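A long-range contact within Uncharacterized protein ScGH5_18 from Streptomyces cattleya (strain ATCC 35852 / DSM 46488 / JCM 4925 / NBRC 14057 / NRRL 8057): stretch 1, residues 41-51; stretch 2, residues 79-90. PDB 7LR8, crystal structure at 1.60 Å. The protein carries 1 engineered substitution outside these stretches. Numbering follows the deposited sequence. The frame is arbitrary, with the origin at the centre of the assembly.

Stretch 1, residues 41-51: DLDSVAALGFD
Stretch 2 (79-90) ALTDAAGERGLD

Two helices running in roughly the same direction, and the loops that follow them, pack through apolar side chains, with a salt bridge at the exposed side and a backbone hydrogen bond beyond the C-terminal ends of the helical segments. The helix axes, 41-46 and 79-86, approach to 9.9 Å and cross at -32°. In register, CA of Leu-42 lies 6.5 Å from CA of Ala-84, CA of Ala-46 lies 6.3 Å from CA of Arg-87, and CA of Asp-51 lies 4.7 Å from CA of Leu-89. The stretches thus draw together toward their C-terminal ends.

Leu-42 (m, t) points toward the second helix. Its CD1 sits 4.1 Å from Ala-83 CB and 4.0 Å from Ala-84 CB; CD1 also comes close to the backbone, 3.7 Å from Ala-84 N. Leu-89 (m, t) continues the apolar contact. Its CD1 meets Leu-42 CD2 at 4.2 Å and Val-45 CG1 at 4.1 Å, and its CD2 meets Phe-50 CB at 4.2 Å.

Arg-87 has chi1 -70°, chi2 149°, chi3 -178° and chi4 86°. Its CD packs 3.6 Å from Leu-42 CB. Its NE donates to Asp-43 OD1 at 2.7 Å, a salt bridge at the guanidinium edge. Asp-43 has chi1 -79°. A water links Asp-43 OD2 (2.5 Å) to Arg-87 NH2 (3.1 Å). Arg-87 NH1 donates hydrogen bonds to Ala-83 O at 2.8 Å and to Glu-86 OE1 at 3.0 Å, the latter part of a salt bridge.

Gly-49 (phi 94°, psi 11°) is the first residue to leave helical phi/psi, in a Schellman motif. Gly-88 also has positive phi (74°, psi 26°). Beyond these glycines, Asp-90 N donates to Asp-51 O at 3.0 Å. Leu-89 CA makes a CA-H...O contact with Asp-51 O at 3.5 Å. A second water donates to Phe-50 O and Arg-87 O, each 2.8 Å from its oxygen.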

# COMPACT_ATOMS: atom_id res chain seq x y z
N ASP B 41 19.97 14.68 11.54
CA ASP B 41 20.10 13.25 11.79
C ASP B 41 21.50 12.75 11.45
O ASP B 41 22.15 12.08 12.27
CB ASP B 41 19.08 12.47 10.95
CG ASP B 41 17.66 12.50 11.52
OD1 ASP B 41 17.46 13.01 12.65
OD2 ASP B 41 16.76 11.98 10.83
N LEU B 42 21.97 13.07 10.24
CA LEU B 42 23.28 12.59 9.81
C LEU B 42 24.40 13.25 10.61
O LEU B 42 25.43 12.62 10.86
CB LEU B 42 23.45 12.81 8.30
CG LEU B 42 22.41 12.05 7.46
CD1 LEU B 42 22.59 12.32 5.97
CD2 LEU B 42 22.45 10.56 7.74
N ASP B 43 24.21 14.50 11.05
CA ASP B 43 25.17 15.11 11.96
C ASP B 43 25.38 14.25 13.20
O ASP B 43 26.52 14.04 13.64
CB ASP B 43 24.70 16.50 12.40
CG ASP B 43 24.94 17.55 11.36
OD1 ASP B 43 25.68 17.30 10.39
OD2 ASP B 43 24.38 18.65 11.54
N SER B 44 24.29 13.74 13.77
CA SER B 44 24.41 12.98 15.01
C SER B 44 25.04 11.62 14.75
O SER B 44 25.64 11.03 15.66
CB SER B 44 23.05 12.84 15.70
OG SER B 44 22.15 12.04 14.95
N VAL B 45 24.91 11.11 13.53
CA VAL B 45 25.53 9.84 13.15
C VAL B 45 27.03 10.02 12.94
O VAL B 45 27.85 9.23 13.44
CB VAL B 45 24.85 9.29 11.89
CG1 VAL B 45 25.66 8.15 11.28
CG2 VAL B 45 23.42 8.85 12.21
N ALA B 46 27.42 11.08 12.23
CA ALA B 46 28.83 11.36 11.99
C ALA B 46 29.59 11.63 13.29
O ALA B 46 30.78 11.30 13.40
CB ALA B 46 28.98 12.54 11.04
N ALA B 47 28.91 12.20 14.29
CA ALA B 47 29.55 12.47 15.58
C ALA B 47 30.01 11.19 16.26
O ALA B 47 30.95 11.22 17.08
CB ALA B 47 28.59 13.23 16.50
N LEU B 48 29.37 10.06 15.97
CA LEU B 48 29.76 8.78 16.54
C LEU B 48 30.85 8.07 15.74
O LEU B 48 31.30 7.00 16.15
CB LEU B 48 28.54 7.87 16.66
CG LEU B 48 27.48 8.44 17.61
CD1 LEU B 48 26.26 7.54 17.65
CD2 LEU B 48 28.07 8.64 19.01
N GLY B 49 31.29 8.65 14.62
CA GLY B 49 32.46 8.15 13.92
C GLY B 49 32.17 7.17 12.80
O GLY B 49 33.12 6.55 12.30
N PHE B 50 30.91 7.02 12.40
CA PHE B 50 30.56 6.06 11.36
C PHE B 50 31.05 6.55 10.00
O PHE B 50 31.32 7.73 9.80
CB PHE B 50 29.04 5.85 11.30
CG PHE B 50 28.49 5.19 12.53
CD1 PHE B 50 28.72 3.84 12.76
CD2 PHE B 50 27.77 5.92 13.45
CE1 PHE B 50 28.22 3.23 13.90
CE2 PHE B 50 27.27 5.31 14.60
CZ PHE B 50 27.50 3.97 14.82
N ASP B 51 31.18 5.60 9.07
CA ASP B 51 31.61 5.95 7.72
C ASP B 51 30.61 5.63 6.62
O ASP B 51 30.91 5.90 5.46
CB ASP B 51 32.95 5.26 7.39
CG ASP B 51 32.87 3.75 7.48
OD1 ASP B 51 32.14 3.14 6.65
OD2 ASP B 51 33.55 3.17 8.36
N ALA B 79 19.54 14.05 -2.88
CA ALA B 79 19.83 15.08 -1.88
C ALA B 79 20.24 14.46 -0.56
O ALA B 79 21.15 14.96 0.11
CB ALA B 79 18.62 16.00 -1.69
N LEU B 80 19.58 13.37 -0.17
CA LEU B 80 20.00 12.64 1.01
C LEU B 80 21.41 12.09 0.84
O LEU B 80 22.22 12.13 1.77
CB LEU B 80 19.01 11.51 1.30
CG LEU B 80 19.11 10.74 2.61
CD1 LEU B 80 17.77 10.04 2.84
CD2 LEU B 80 20.24 9.72 2.61
N THR B 81 21.71 11.56 -0.35
CA THR B 81 23.03 10.98 -0.58
C THR B 81 24.10 12.06 -0.52
O THR B 81 25.20 11.83 0.02
CB THR B 81 23.02 10.25 -1.93
OG1 THR B 81 22.04 9.20 -1.88
CG2 THR B 81 24.39 9.65 -2.22
N ASP B 82 23.79 13.26 -1.02
CA ASP B 82 24.75 14.35 -0.94
C ASP B 82 24.95 14.81 0.50
O ASP B 82 26.07 15.09 0.92
CB ASP B 82 24.29 15.52 -1.81
CG ASP B 82 24.45 15.24 -3.29
OD1 ASP B 82 25.22 14.33 -3.65
OD2 ASP B 82 23.78 15.95 -4.08
N ALA B 83 23.86 14.90 1.27
CA ALA B 83 24.00 15.28 2.68
C ALA B 83 24.87 14.28 3.42
O ALA B 83 25.68 14.65 4.28
CB ALA B 83 22.61 15.40 3.33
N ALA B 84 24.74 12.99 3.08
CA ALA B 84 25.57 11.98 3.71
C ALA B 84 27.03 12.15 3.30
O ALA B 84 27.92 12.15 4.16
CB ALA B 84 25.06 10.58 3.36
N GLY B 85 27.30 12.31 2.00
CA GLY B 85 28.68 12.44 1.56
C GLY B 85 29.42 13.61 2.18
O GLY B 85 30.61 13.51 2.51
N GLU B 86 28.73 14.74 2.35
CA GLU B 86 29.34 15.90 3.00
C GLU B 86 29.85 15.56 4.38
O GLU B 86 30.85 16.13 4.84
CB GLU B 86 28.33 17.04 3.13
CG GLU B 86 27.92 17.65 1.86
CD GLU B 86 26.89 18.73 2.06
OE1 GLU B 86 26.14 18.67 3.06
OE2 GLU B 86 26.83 19.63 1.21
N ARG B 87 29.16 14.67 5.08
CA ARG B 87 29.48 14.27 6.44
C ARG B 87 30.37 13.03 6.48
O ARG B 87 30.54 12.44 7.55
CB ARG B 87 28.19 14.04 7.23
CG ARG B 87 27.47 15.36 7.50
CD ARG B 87 25.94 15.28 7.57
NE ARG B 87 25.44 16.63 7.80
CZ ARG B 87 25.21 17.51 6.83
NH1 ARG B 87 25.38 17.16 5.56
NH2 ARG B 87 24.79 18.73 7.13
N GLY B 88 30.95 12.65 5.34
CA GLY B 88 31.85 11.52 5.30
C GLY B 88 31.15 10.18 5.42
O GLY B 88 31.75 9.21 5.88
N LEU B 89 29.88 10.11 5.00
CA LEU B 89 29.10 8.88 5.06
C LEU B 89 28.84 8.43 3.63
O LEU B 89 28.16 9.12 2.86
CB LEU B 89 27.79 9.09 5.81
CG LEU B 89 27.96 9.66 7.23
CD1 LEU B 89 26.61 10.12 7.76
CD2 LEU B 89 28.57 8.60 8.13
N ASP B 90 29.42 7.29 3.25
CA ASP B 90 29.04 6.63 2.01
C ASP B 90 27.65 6.01 2.15
O ASP B 90 27.17 5.79 3.26
CB ASP B 90 30.07 5.57 1.65
CG ASP B 90 31.46 6.16 1.45
OD1 ASP B 90 31.55 7.25 0.86
OD2 ASP B 90 32.46 5.53 1.88
O HOH W 1 23.65 20.07 9.64
O HOH W 2 31.29 10.54 9.52